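Local coordinates for putative hydroxymethylglutaryl-CoA synthase (Streptococcus mutans, PDB 3SQZ), which probably acts as a hydroxymethylglutaryl-CoA synthase, a thiolase-fold acyltransferase that joins acetyl and acetoacetyl groups into HMG-CoA, and binds coenzyme A, at residues 234-239 / 274-279; 244-249 / 345-350; 264-269 / 296-301; 314-319 / 338-343. One frame throughout, in Å; residues are numbered along the deposited sequence. Where two conformers were deposited one is given.

Contact 1: residues 234-239 / 274-279; sequences YSTKQY and ALKGFN. With COA (coenzyme A), chain D.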
# COMPACT_ATOMS: atom_id res chain seq x y z
N TYR A 234 0.24 20.48 7.92
CA TYR A 234 1.39 20.79 7.07
C TYR A 234 1.60 19.68 6.05
O TYR A 234 1.89 19.94 4.88
CB TYR A 234 2.61 20.98 7.96
CG TYR A 234 3.91 21.24 7.24
CD1 TYR A 234 4.89 20.27 7.21
CD2 TYR A 234 4.18 22.47 6.64
CE1 TYR A 234 6.10 20.49 6.59
CE2 TYR A 234 5.41 22.70 6.01
CZ TYR A 234 6.36 21.69 5.99
OH TYR A 234 7.59 21.86 5.39
N SER A 235 1.44 18.43 6.48
CA SER A 235 1.61 17.33 5.55
C SER A 235 0.58 17.39 4.42
O SER A 235 0.91 17.18 3.26
CB SER A 235 1.56 15.99 6.26
OG SER A 235 1.98 14.99 5.37
N THR A 236 -0.66 17.71 4.75
CA THR A 236 -1.70 17.87 3.74
C THR A 236 -1.33 18.95 2.74
O THR A 236 -1.43 18.76 1.53
CB THR A 236 -3.05 18.18 4.39
OG1 THR A 236 -3.54 17.00 5.04
CG2 THR A 236 -4.07 18.67 3.35
N LYS A 237 -0.87 20.10 3.25
CA LYS A 237 -0.48 21.20 2.37
C LYS A 237 0.67 20.80 1.44
O LYS A 237 0.68 21.16 0.26
CB LYS A 237 -0.10 22.43 3.19
CG LYS A 237 0.34 23.63 2.36
N GLN A 238 1.65 20.08 1.98
CA GLN A 238 2.80 19.67 1.19
C GLN A 238 2.44 18.58 0.18
O GLN A 238 2.93 18.58 -0.94
CB GLN A 238 3.95 19.24 2.10
CG GLN A 238 4.55 20.41 2.84
CD GLN A 238 5.20 21.40 1.90
OE1 GLN A 238 6.00 21.02 1.04
NE2 GLN A 238 4.85 22.68 2.04
N TYR A 239 1.59 17.65 0.60
CA TYR A 239 1.06 16.62 -0.31
C TYR A 239 0.41 17.33 -1.51
O TYR A 239 0.67 16.99 -2.67
CB TYR A 239 0.07 15.70 0.45
CG TYR A 239 -0.83 14.69 -0.32
CD1 TYR A 239 -1.90 15.13 -1.10
CD2 TYR A 239 -0.67 13.30 -0.17
CE1 TYR A 239 -2.75 14.22 -1.75
CE2 TYR A 239 -1.52 12.38 -0.82
CZ TYR A 239 -2.56 12.85 -1.61
OH TYR A 239 -3.41 11.96 -2.25
N ALA A 274 -7.02 12.11 -0.43
CA ALA A 274 -7.04 11.77 -1.84
C ALA A 274 -8.11 12.58 -2.58
O ALA A 274 -7.91 13.00 -3.71
CB ALA A 274 -7.28 10.29 -2.04
N LEU A 275 -9.26 12.80 -1.93
CA LEU A 275 -10.31 13.63 -2.51
C LEU A 275 -9.82 15.07 -2.72
O LEU A 275 -10.10 15.70 -3.74
CB LEU A 275 -11.57 13.60 -1.64
CG LEU A 275 -12.72 14.50 -2.09
CD1 LEU A 275 -13.22 14.13 -3.49
CD2 LEU A 275 -13.85 14.43 -1.07
N LYS A 276 -9.09 15.60 -1.74
CA LYS A 276 -8.48 16.92 -1.90
C LYS A 276 -7.52 16.93 -3.10
O LYS A 276 -7.48 17.90 -3.85
CB LYS A 276 -7.77 17.34 -0.62
CG LYS A 276 -8.70 17.65 0.52
CD LYS A 276 -7.92 18.06 1.75
CE LYS A 276 -8.84 18.42 2.90
NZ LYS A 276 -8.05 18.90 4.07
N GLY A 277 -6.76 15.86 -3.26
CA GLY A 277 -5.85 15.76 -4.39
C GLY A 277 -6.59 15.74 -5.71
O GLY A 277 -6.24 16.45 -6.66
N PHE A 278 -7.63 14.92 -5.77
CA PHE A 278 -8.49 14.85 -6.95
C PHE A 278 -9.04 16.23 -7.30
O PHE A 278 -8.95 16.67 -8.45
CB PHE A 278 -9.62 13.85 -6.69
CG PHE A 278 -10.57 13.68 -7.85
CD1 PHE A 278 -10.28 12.78 -8.87
CD2 PHE A 278 -11.76 14.39 -7.91
CE1 PHE A 278 -11.15 12.61 -9.93
CE2 PHE A 278 -12.63 14.23 -8.98
CZ PHE A 278 -12.32 13.33 -9.98
N ASN A 279 -9.59 16.91 -6.31
CA ASN A 279 -10.16 18.23 -6.56
C ASN A 279 -9.09 19.25 -6.94
O ASN A 279 -9.34 20.16 -7.73
CB ASN A 279 -10.98 18.71 -5.35
CG ASN A 279 -12.27 17.93 -5.16
OD1 ASN A 279 -12.79 17.32 -6.10
ND2 ASN A 279 -12.81 17.95 -3.95
N1A COA D . -18.24 16.40 10.87
C2A COA D . -17.60 16.35 9.68
N3A COA D . -16.24 16.61 9.62
C4A COA D . -15.56 16.91 10.76
C5A COA D . -16.22 16.97 11.99
C6A COA D . -17.54 16.72 12.05
N6A COA D . -18.22 16.77 13.30
N7A COA D . -15.30 17.29 12.95
C8A COA D . -14.11 17.44 12.37
N9A COA D . -14.30 17.21 10.98
C1B COA D . -13.24 17.13 9.98
C2B COA D . -12.64 18.33 9.21
O2B COA D . -13.14 19.58 9.03
C3B COA D . -11.65 17.63 8.30
O3B COA D . -11.69 17.61 6.93
P3B COA D . -11.27 18.82 6.07
O7A COA D . -9.70 18.91 6.05
O8A COA D . -11.83 18.49 4.65
O9A COA D . -11.88 20.08 6.62
C4B COA D . -11.21 16.49 9.15
O4B COA D . -12.47 15.95 9.59
C5B COA D . -9.94 16.43 9.93
O5B COA D . -10.11 17.38 10.95
P1A COA D . -8.95 17.65 11.98
O1A COA D . -7.62 18.06 11.22
O2A COA D . -9.37 18.73 12.96
O3A COA D . -8.72 16.26 12.73
P2A COA D . -7.41 15.88 13.55
O4A COA D . -6.80 17.15 14.26
O5A COA D . -7.76 14.83 14.58
O6A COA D . -6.32 15.29 12.54
CBP COA D . -5.47 14.10 10.60
CCP COA D . -6.67 14.63 11.35
CDP COA D . -4.61 15.25 10.19
CEP COA D . -5.91 13.35 9.36
CAP COA D . -4.73 13.18 11.52
OAP COA D . -5.39 11.99 11.70
C9P COA D . -3.29 12.94 11.09
O9P COA D . -2.41 13.78 11.24
N8P COA D . -3.01 11.61 10.52
C7P COA D . -1.73 11.31 9.91
C6P COA D . -1.50 11.99 8.58
C5P COA D . -0.21 11.55 7.88
O5P COA D . 0.32 10.50 8.15
N4P COA D . 0.32 12.37 6.83
C3P COA D . 1.50 11.93 6.08
C2P COA D . 1.27 11.54 4.64
S1P COA D . 0.30 12.65 3.68
O HOH W 1 -6.56 16.65 4.68
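With chi1 at -72°, T236 turns its methyl CG2 opposite its backbone N and toward K276, whose own CG stands opposite its carbonyl carbon and whose chain then runs fully extended to the ammonium. The two side chains cross at about a right angle, CG2 of T236 lying 4.1 Å from NZ of K276. A water joins their polar ends: it accepts from K276 NZ at 2.8 Å and meets T236 OG1 at 3.1 Å. A shorter bond, 2.6 Å, runs from K276 NZ to O7A on the 3'-phosphate of coenzyme A, so the lysine anchors the nucleotide end of the ligand. In this thiolase fold, helices 232-254 and 271-279, inclined by 33° in these segments, both border the coenzyme A pocket. On helix 232-254, S235 OG lies 3.2 Å from C3P near the thiol end, while its polar partner is D218. One turn on, Y239, in one of its two modelled positions, sends its ring toward the second helix: OH comes within 3.7 Å of A274 CA, and CE1 reaches G277 CA at 4.4 Å, that carbon lying near the ring plane at the edge. In the same position the hydroxyl of Y239 is hydrogen-bonded to the backbone O of H267, a predicted catalytic residue, and CD2 of the ring lies 4.0 Å from S1P of coenzyme A.

Contact 2: residues 244-249 / 345-350; sequences KTTWAE and AVAEIF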
# COMPACT_ATOMS: atom_id res chain seq x y z
N LYS A 244 0.42 19.35 -7.09
CA LYS A 244 0.20 20.42 -8.06
C LYS A 244 1.42 20.67 -8.93
O LYS A 244 1.31 20.74 -10.16
CB LYS A 244 -0.19 21.72 -7.34
CG LYS A 244 -0.30 22.93 -8.25
CD LYS A 244 -0.61 24.19 -7.46
CE LYS A 244 -0.72 25.41 -8.38
NZ LYS A 244 -1.20 26.62 -7.66
N THR A 245 2.58 20.81 -8.30
CA THR A 245 3.79 21.18 -9.02
C THR A 245 4.33 20.03 -9.87
O THR A 245 4.83 20.25 -10.98
CB THR A 245 4.90 21.73 -8.08
OG1 THR A 245 5.20 20.76 -7.06
CG2 THR A 245 4.46 23.03 -7.43
N THR A 246 4.23 18.80 -9.37
CA THR A 246 4.70 17.66 -10.14
C THR A 246 3.79 17.42 -11.35
O THR A 246 4.26 17.16 -12.45
CB THR A 246 4.84 16.40 -9.28
OG1 THR A 246 5.63 16.69 -8.12
CG2 THR A 246 5.53 15.29 -10.07
N TRP A 247 2.49 17.54 -11.14
CA TRP A 247 1.54 17.34 -12.24
C TRP A 247 1.67 18.43 -13.30
O TRP A 247 1.60 18.14 -14.50
CB TRP A 247 0.12 17.25 -11.68
CG TRP A 247 -0.99 17.20 -12.71
CD1 TRP A 247 -2.05 18.05 -12.79
CD2 TRP A 247 -1.16 16.25 -13.78
NE1 TRP A 247 -2.87 17.70 -13.83
CE2 TRP A 247 -2.35 16.60 -14.46
CE3 TRP A 247 -0.43 15.14 -14.24
CZ2 TRP A 247 -2.82 15.89 -15.57
CZ3 TRP A 247 -0.91 14.43 -15.34
CH2 TRP A 247 -2.10 14.82 -15.99
N ALA A 248 1.88 19.67 -12.88
CA ALA A 248 2.08 20.75 -13.84
C ALA A 248 3.29 20.45 -14.73
O ALA A 248 3.23 20.58 -15.95
CB ALA A 248 2.25 22.09 -13.14
N GLU A 249 4.39 20.05 -14.10
CA GLU A 249 5.61 19.79 -14.85
C GLU A 249 5.49 18.54 -15.71
O GLU A 249 6.03 18.48 -16.82
CB GLU A 249 6.81 19.71 -13.89
CG GLU A 249 8.16 19.50 -14.57
CD GLU A 249 8.61 20.69 -15.41
OE1 GLU A 249 8.04 21.79 -15.29
OE2 GLU A 249 9.56 20.50 -16.21
N ALA A 345 10.33 14.82 1.64
CA ALA A 345 9.20 14.23 0.95
C ALA A 345 9.62 13.97 -0.50
O ALA A 345 10.46 14.69 -1.05
CB ALA A 345 7.99 15.18 0.96
N VAL A 346 9.02 12.95 -1.10
CA VAL A 346 9.25 12.60 -2.49
C VAL A 346 7.91 12.28 -3.13
O VAL A 346 7.07 11.62 -2.51
CB VAL A 346 10.18 11.36 -2.61
CG1 VAL A 346 10.39 10.95 -4.07
CG2 VAL A 346 11.52 11.63 -1.93
N ALA A 347 7.69 12.78 -4.34
CA ALA A 347 6.47 12.48 -5.08
C ALA A 347 6.83 12.01 -6.47
O ALA A 347 7.89 12.34 -6.99
CB ALA A 347 5.58 13.71 -5.15
N GLU A 348 5.93 11.26 -7.10
CA GLU A 348 6.17 10.84 -8.47
C GLU A 348 4.86 10.58 -9.17
O GLU A 348 3.93 10.02 -8.57
CB GLU A 348 7.07 9.59 -8.52
CG GLU A 348 7.39 9.12 -9.93
CD GLU A 348 8.52 8.10 -10.00
OE1 GLU A 348 9.36 8.01 -9.08
OE2 GLU A 348 8.55 7.36 -11.01
N ILE A 349 4.77 11.01 -10.43
CA ILE A 349 3.65 10.70 -11.29
C ILE A 349 4.10 9.71 -12.35
O ILE A 349 5.16 9.88 -12.96
CB ILE A 349 3.09 11.96 -11.93
CG1 ILE A 349 2.56 12.85 -10.81
CG2 ILE A 349 2.01 11.61 -12.97
CD1 ILE A 349 2.13 14.19 -11.25
N PHE A 350 3.30 8.67 -12.55
CA PHE A 350 3.55 7.68 -13.57
C PHE A 350 2.22 7.18 -14.09
O PHE A 350 1.17 7.50 -13.53
CB PHE A 350 4.44 6.53 -13.05
CG PHE A 350 3.82 5.73 -11.93
CD1 PHE A 350 3.26 4.48 -12.18
CD2 PHE A 350 3.85 6.19 -10.63
CE1 PHE A 350 2.72 3.74 -11.15
CE2 PHE A 350 3.31 5.45 -9.59
CZ PHE A 350 2.75 4.22 -9.85
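The hydroxyl OG1 of T246 is hydrogen-bonded to two oxygens, between which its single proton must be shared: the backbone O of M242 one helical turn earlier and the side-chain OE1 of Q212 on strand 203-213. Across the contact it merely touches the CB of A347 at 4.2 Å. Its chi1 of -52° keeps OG1 beside the backbone N and sends CG2 toward the strand. There the methyl slides alongside I349, pointing the opposite way, with CG2 of T246 3.8 Å from CD1 of I349. The isoleucine is stretched out (chi2 173°), which drives CD1 past the threonine and against the helix backbone itself. CD1 of I349 stands 3.4 Å from W247 CA and 3.6 Å from T246 C, a tight fit of one methyl against the main chain. In the layered thiolase fold, helix 232-254 thus packs on one face of the large mixed sheet, running at 36° to strand 346-350; A347 and I349 point to it, whereas E348 and F350 face the other way and touch helix 147-161. W247 crosses I349 at about a right angle. Its CB lies 3.7 Å from the isoleucine CD1, and the same methyl sits near the indole plane at the ring edge, 4.0 Å from CE3 of W247. The indole also meets F264 of the edge strand edge-to-face, on the same face of the sheet, and Y250, one turn after T246, also touches I349.

Contact 3: residues 264-269 / 296-301; sequences FCFHLP and VNFEAS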
# COMPACT_ATOMS: atom_id res chain seq x y z
N PHE A 264 -7.65 8.61 -12.22
CA PHE A 264 -6.47 9.09 -11.52
C PHE A 264 -6.45 8.44 -10.14
O PHE A 264 -7.46 8.48 -9.43
CB PHE A 264 -6.52 10.63 -11.39
CG PHE A 264 -5.16 11.31 -11.52
CD1 PHE A 264 -4.15 11.04 -10.62
CD2 PHE A 264 -4.91 12.22 -12.54
CE1 PHE A 264 -2.90 11.66 -10.73
CE2 PHE A 264 -3.67 12.85 -12.66
CZ PHE A 264 -2.67 12.57 -11.75
N CYS A 265 -5.33 7.83 -9.77
CA CYS A 265 -5.16 7.20 -8.46
C CYS A 265 -4.19 8.00 -7.61
O CYS A 265 -3.19 8.50 -8.12
CB CYS A 265 -4.63 5.78 -8.60
SG CYS A 265 -5.78 4.63 -9.37
N PHE A 266 -4.49 8.09 -6.32
CA PHE A 266 -3.71 8.87 -5.38
C PHE A 266 -3.26 8.04 -4.20
O PHE A 266 -3.90 7.08 -3.82
CB PHE A 266 -4.55 10.04 -4.85
CG PHE A 266 -5.08 10.92 -5.93
CD1 PHE A 266 -4.38 12.05 -6.33
CD2 PHE A 266 -6.26 10.60 -6.58
CE1 PHE A 266 -4.86 12.84 -7.35
CE2 PHE A 266 -6.74 11.39 -7.61
CZ PHE A 266 -6.05 12.52 -7.99
N HIS A 267 -2.16 8.44 -3.59
CA HIS A 267 -1.75 7.89 -2.31
C HIS A 267 -2.91 8.07 -1.32
O HIS A 267 -3.58 9.12 -1.34
CB HIS A 267 -0.49 8.61 -1.85
CG HIS A 267 -0.11 8.29 -0.44
ND1 HIS A 267 -0.04 6.99 0.02
CD2 HIS A 267 0.19 9.09 0.60
CE1 HIS A 267 0.29 7.01 1.30
NE2 HIS A 267 0.44 8.27 1.68
N LEU A 268 -3.14 7.09 -0.45
CA LEU A 268 -4.35 7.01 0.36
C LEU A 268 -4.11 6.80 1.86
O LEU A 268 -4.45 5.77 2.43
CB LEU A 268 -5.26 5.88 -0.17
CG LEU A 268 -6.26 6.30 -1.24
CD1 LEU A 268 -6.80 5.10 -1.99
CD2 LEU A 268 -7.39 7.06 -0.57
N PRO A 269 -3.52 7.80 2.53
CA PRO A 269 -3.38 7.69 3.98
C PRO A 269 -4.74 7.79 4.68
O PRO A 269 -4.93 7.21 5.74
CB PRO A 269 -2.49 8.88 4.35
CG PRO A 269 -2.71 9.87 3.25
CD PRO A 269 -3.00 9.08 2.00
N VAL A 296 -16.64 9.03 -10.61
CA VAL A 296 -17.07 7.68 -10.30
C VAL A 296 -15.86 6.77 -10.08
O VAL A 296 -15.85 5.93 -9.17
CB VAL A 296 -17.99 7.13 -11.41
CG1 VAL A 296 -18.12 5.62 -11.33
CG2 VAL A 296 -19.37 7.79 -11.34
N ASN A 297 -14.84 6.93 -10.91
CA ASN A 297 -13.63 6.13 -10.76
C ASN A 297 -12.85 6.50 -9.50
O ASN A 297 -12.31 5.62 -8.82
CB ASN A 297 -12.76 6.18 -12.01
CG ASN A 297 -13.34 5.37 -13.14
OD1 ASN A 297 -12.98 5.53 -14.32
ND2 ASN A 297 -14.27 4.49 -12.81
N PHE A 298 -12.83 7.78 -9.15
CA PHE A 298 -12.25 8.17 -7.88
C PHE A 298 -12.96 7.47 -6.70
O PHE A 298 -12.32 6.88 -5.82
CB PHE A 298 -12.27 9.68 -7.66
CG PHE A 298 -11.80 10.05 -6.30
CD1 PHE A 298 -10.45 10.04 -5.99
CD2 PHE A 298 -12.71 10.30 -5.28
CE1 PHE A 298 -10.01 10.31 -4.71
CE2 PHE A 298 -12.28 10.57 -3.99
CZ PHE A 298 -10.92 10.57 -3.71
N GLU A 299 -14.29 7.50 -6.71
CA GLU A 299 -15.06 6.86 -5.65
C GLU A 299 -14.78 5.35 -5.59
O GLU A 299 -14.67 4.78 -4.51
CB GLU A 299 -16.55 7.15 -5.82
CG GLU A 299 -16.88 8.63 -5.67
CD GLU A 299 -16.63 9.16 -4.27
OE1 GLU A 299 -16.83 8.41 -3.29
OE2 GLU A 299 -16.22 10.34 -4.15
N ALA A 300 -14.66 4.72 -6.75
CA ALA A 300 -14.32 3.30 -6.79
C ALA A 300 -12.96 3.05 -6.14
O ALA A 300 -12.78 2.06 -5.44
CB ALA A 300 -14.32 2.79 -8.23
N SER A 301 -12.02 3.95 -6.38
CA SER A 301 -10.64 3.77 -5.92
C SER A 301 -10.47 3.86 -4.41
O SER A 301 -9.49 3.34 -3.87
CB SER A 301 -9.69 4.74 -6.63
OG SER A 301 -9.72 6.04 -6.05
O HOH W 2 -7.03 6.88 -5.58
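Strand 263-266 is the outermost strand at one end of the mixed sheet of this thiolase fold, and it leads straight into H267, a predicted proton donor/acceptor of the active site. Helix 288-302 lies beside this edge and packs on it through F298 and S301. The two phenyl rings meet sparingly: CD2 of F266 comes to the edge of the F298 ring, near its plane, 4.2 Å from CE1. F298 reaches there because its CG lies opposite the backbone N (chi1 174°), which swings the ring forward to the strand; A274 of helix 271-279 touches both phenylalanines as well as L268. Past the strand end, L268 points to the helix and sets CD1 3.7 Å from the carbonyl O of S301, an apolar methyl on a polar atom. The backbone N of L268 is held by S315 OG. C265 and H267 bond to strand 335-342, but the N-H of F266 is turned to the helix, where a water accepts it at 2.9 Å. The water in turn donates to S301 OG, also at 2.9 Å. That hydroxyl donates to the carbonyl three residues back in the helix, OG of S301 meeting F298 O at 2.7 Å in the carbonyl plane, on a lone pair, with a C=O...OG angle of 125°.

Contact 4: residues 314-319 / 338-343; sequences GSLFLG and LFSYGS. With COA (coenzyme A), chain D.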
# COMPACT_ATOMS: atom_id res chain seq x y z
N GLY A 314 1.72 0.75 0.54
CA GLY A 314 0.77 0.06 -0.30
C GLY A 314 -0.47 0.85 -0.65
O GLY A 314 -1.27 0.41 -1.48
N SER A 315 -0.66 2.04 -0.07
CA SER A 315 -1.96 2.69 -0.16
C SER A 315 -2.35 3.10 -1.58
O SER A 315 -3.50 2.89 -1.98
CB SER A 315 -2.05 3.86 0.80
OG SER A 315 -1.18 4.90 0.39
N LEU A 316 -1.42 3.66 -2.35
CA LEU A 316 -1.69 4.02 -3.73
C LEU A 316 -2.13 2.79 -4.52
O LEU A 316 -3.07 2.84 -5.32
CB LEU A 316 -0.42 4.60 -4.37
CG LEU A 316 -0.45 4.85 -5.88
CD1 LEU A 316 -1.50 5.89 -6.27
CD2 LEU A 316 0.93 5.28 -6.36
N PHE A 317 -1.47 1.66 -4.28
CA PHE A 317 -1.70 0.45 -5.05
C PHE A 317 -2.95 -0.30 -4.61
O PHE A 317 -3.61 -0.93 -5.42
CB PHE A 317 -0.43 -0.40 -5.04
CG PHE A 317 0.72 0.35 -5.60
CD1 PHE A 317 0.82 0.52 -6.96
CD2 PHE A 317 1.63 0.99 -4.77
CE1 PHE A 317 1.84 1.28 -7.51
CE2 PHE A 317 2.67 1.75 -5.30
CZ PHE A 317 2.77 1.88 -6.68
N LEU A 318 -3.29 -0.18 -3.33
CA LEU A 318 -4.59 -0.64 -2.85
C LEU A 318 -5.70 0.14 -3.56
O LEU A 318 -6.72 -0.43 -3.94
CB LEU A 318 -4.68 -0.49 -1.33
CG LEU A 318 -6.03 -0.90 -0.71
CD1 LEU A 318 -6.34 -2.37 -0.97
CD2 LEU A 318 -6.02 -0.60 0.78
N GLY A 319 -5.52 1.45 -3.72
CA GLY A 319 -6.49 2.23 -4.46
C GLY A 319 -6.60 1.82 -5.92
O GLY A 319 -7.69 1.78 -6.48
N LEU A 338 -1.18 7.89 -11.98
CA LEU A 338 -0.98 7.59 -10.57
C LEU A 338 -0.07 8.64 -9.93
O LEU A 338 0.99 8.98 -10.48
CB LEU A 338 -0.39 6.19 -10.39
CG LEU A 338 -1.27 5.04 -10.91
CD1 LEU A 338 -0.88 4.63 -12.32
CD2 LEU A 338 -1.20 3.86 -9.97
N PHE A 339 -0.48 9.14 -8.76
CA PHE A 339 0.28 10.10 -7.99
C PHE A 339 0.75 9.47 -6.70
O PHE A 339 -0.06 9.20 -5.80
CB PHE A 339 -0.53 11.34 -7.62
CG PHE A 339 0.14 12.21 -6.57
CD1 PHE A 339 1.30 12.92 -6.89
CD2 PHE A 339 -0.35 12.30 -5.28
CE1 PHE A 339 1.94 13.71 -5.94
CE2 PHE A 339 0.29 13.09 -4.34
CZ PHE A 339 1.43 13.80 -4.67
N SER A 340 2.05 9.25 -6.61
CA SER A 340 2.65 8.68 -5.41
C SER A 340 3.27 9.79 -4.57
O SER A 340 3.86 10.72 -5.10
CB SER A 340 3.72 7.67 -5.82
OG SER A 340 4.35 7.07 -4.70
N TYR A 341 3.10 9.68 -3.26
CA TYR A 341 3.70 10.60 -2.31
C TYR A 341 4.33 9.82 -1.17
O TYR A 341 3.83 8.77 -0.77
CB TYR A 341 2.65 11.56 -1.74
CG TYR A 341 3.18 12.60 -0.74
CD1 TYR A 341 3.79 13.77 -1.18
CD2 TYR A 341 3.07 12.41 0.63
CE1 TYR A 341 4.26 14.72 -0.29
CE2 TYR A 341 3.54 13.36 1.54
CZ TYR A 341 4.14 14.51 1.07
OH TYR A 341 4.63 15.46 1.94
N GLY A 342 5.43 10.35 -0.67
CA GLY A 342 5.99 9.91 0.59
C GLY A 342 6.43 11.13 1.36
O GLY A 342 7.03 12.05 0.79
N SER A 343 6.14 11.16 2.64
CA SER A 343 6.57 12.26 3.49
C SER A 343 8.08 12.42 3.53
O SER A 343 8.83 11.46 3.31
CB SER A 343 6.03 12.06 4.90
OG SER A 343 4.62 12.26 4.93
N1A COA D . -18.24 16.40 10.87
C2A COA D . -17.60 16.35 9.68
N3A COA D . -16.24 16.61 9.62
C4A COA D . -15.56 16.91 10.76
C5A COA D . -16.22 16.97 11.99
C6A COA D . -17.54 16.72 12.05
N6A COA D . -18.22 16.77 13.30
N7A COA D . -15.30 17.29 12.95
C8A COA D . -14.11 17.44 12.37
N9A COA D . -14.30 17.21 10.98
C1B COA D . -13.24 17.13 9.98
C2B COA D . -12.64 18.33 9.21
O2B COA D . -13.14 19.58 9.03
C3B COA D . -11.65 17.63 8.30
O3B COA D . -11.69 17.61 6.93
P3B COA D . -11.27 18.82 6.07
O7A COA D . -9.70 18.91 6.05
O8A COA D . -11.83 18.49 4.65
O9A COA D . -11.88 20.08 6.62
C4B COA D . -11.21 16.49 9.15
O4B COA D . -12.47 15.95 9.59
C5B COA D . -9.94 16.43 9.93
O5B COA D . -10.11 17.38 10.95
P1A COA D . -8.95 17.65 11.98
O1A COA D . -7.62 18.06 11.22
O2A COA D . -9.37 18.73 12.96
O3A COA D . -8.72 16.26 12.73
P2A COA D . -7.41 15.88 13.55
O4A COA D . -6.80 17.15 14.26
O5A COA D . -7.76 14.83 14.58
O6A COA D . -6.32 15.29 12.54
CBP COA D . -5.47 14.10 10.60
CCP COA D . -6.67 14.63 11.35
CDP COA D . -4.61 15.25 10.19
CEP COA D . -5.91 13.35 9.36
CAP COA D . -4.73 13.18 11.52
OAP COA D . -5.39 11.99 11.70
C9P COA D . -3.29 12.94 11.09
O9P COA D . -2.41 13.78 11.24
N8P COA D . -3.01 11.61 10.52
C7P COA D . -1.73 11.31 9.91
C6P COA D . -1.50 11.99 8.58
C5P COA D . -0.21 11.55 7.88
O5P COA D . 0.32 10.50 8.15
N4P COA D . 0.32 12.37 6.83
C3P COA D . 1.50 11.93 6.08
C2P COA D . 1.27 11.54 4.64
S1P COA D . 0.30 12.65 3.68
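A single side chain, L316, makes nearly the whole contact, its two methyls touching three consecutive strand residues. CD1 of L316 sits 4.2 Å from CD2 of L338 and 3.6 Å from the backbone O of F339; CD2 of L316 reaches CB of S340 at 3.7 Å. Holding CG opposite the backbone N (chi1 171°) brings both methyls to the strand. L338 meets them with a strained-looking chi2 of 96°, well off a staggered value. In the thiolase fold, helix 315-326 belongs to the helical layer buried inside the molecule, where it also meets helix 147-161; here it runs nearly antiparallel to strand 338-342, at 156°. S340 turns its hydroxyl to that neighbouring helix, OG bonding to T149 OG1. F339 points the other way, its ring meeting Y239 edge-to-face on the far side of the sheet. Further along, the strand enters the coenzyme A pocket. CE2 of Y341 lies 3.9 Å from the ligand sulfur S1P, and its OH is hydrogen-bonded to D218 OD1. In one of two modelled positions S343 OG bonds to the same D218 oxygen, and the backbone N of S343 bonds to OD2 of the oxidised cysteine at position 145.

All four contacts are buried, but contact 4 lies nearest the centre of the chain, about 7 Å between centres, against 13 to 19 Å for the others. Contacts 1 and 2 share helix 232-254 on one side of the sheet, whereas contact 4 packs a helix on the other; contact 3 takes its edge. Strands 346-354, 335-342 and 263-266 of contacts 2, 4 and 3 are neighbours, joined by E348 O with S340 N and C265 O with F339 N. Chemistry follows place: contact 2 is mostly apolar, contact 4 turns on one leucine, contact 3 uses a bridging water, and contact 1 adds a lysine ammonium bonded to the ligand's 3'-phosphate. Contacts 1 and 4 both touch coenzyme A.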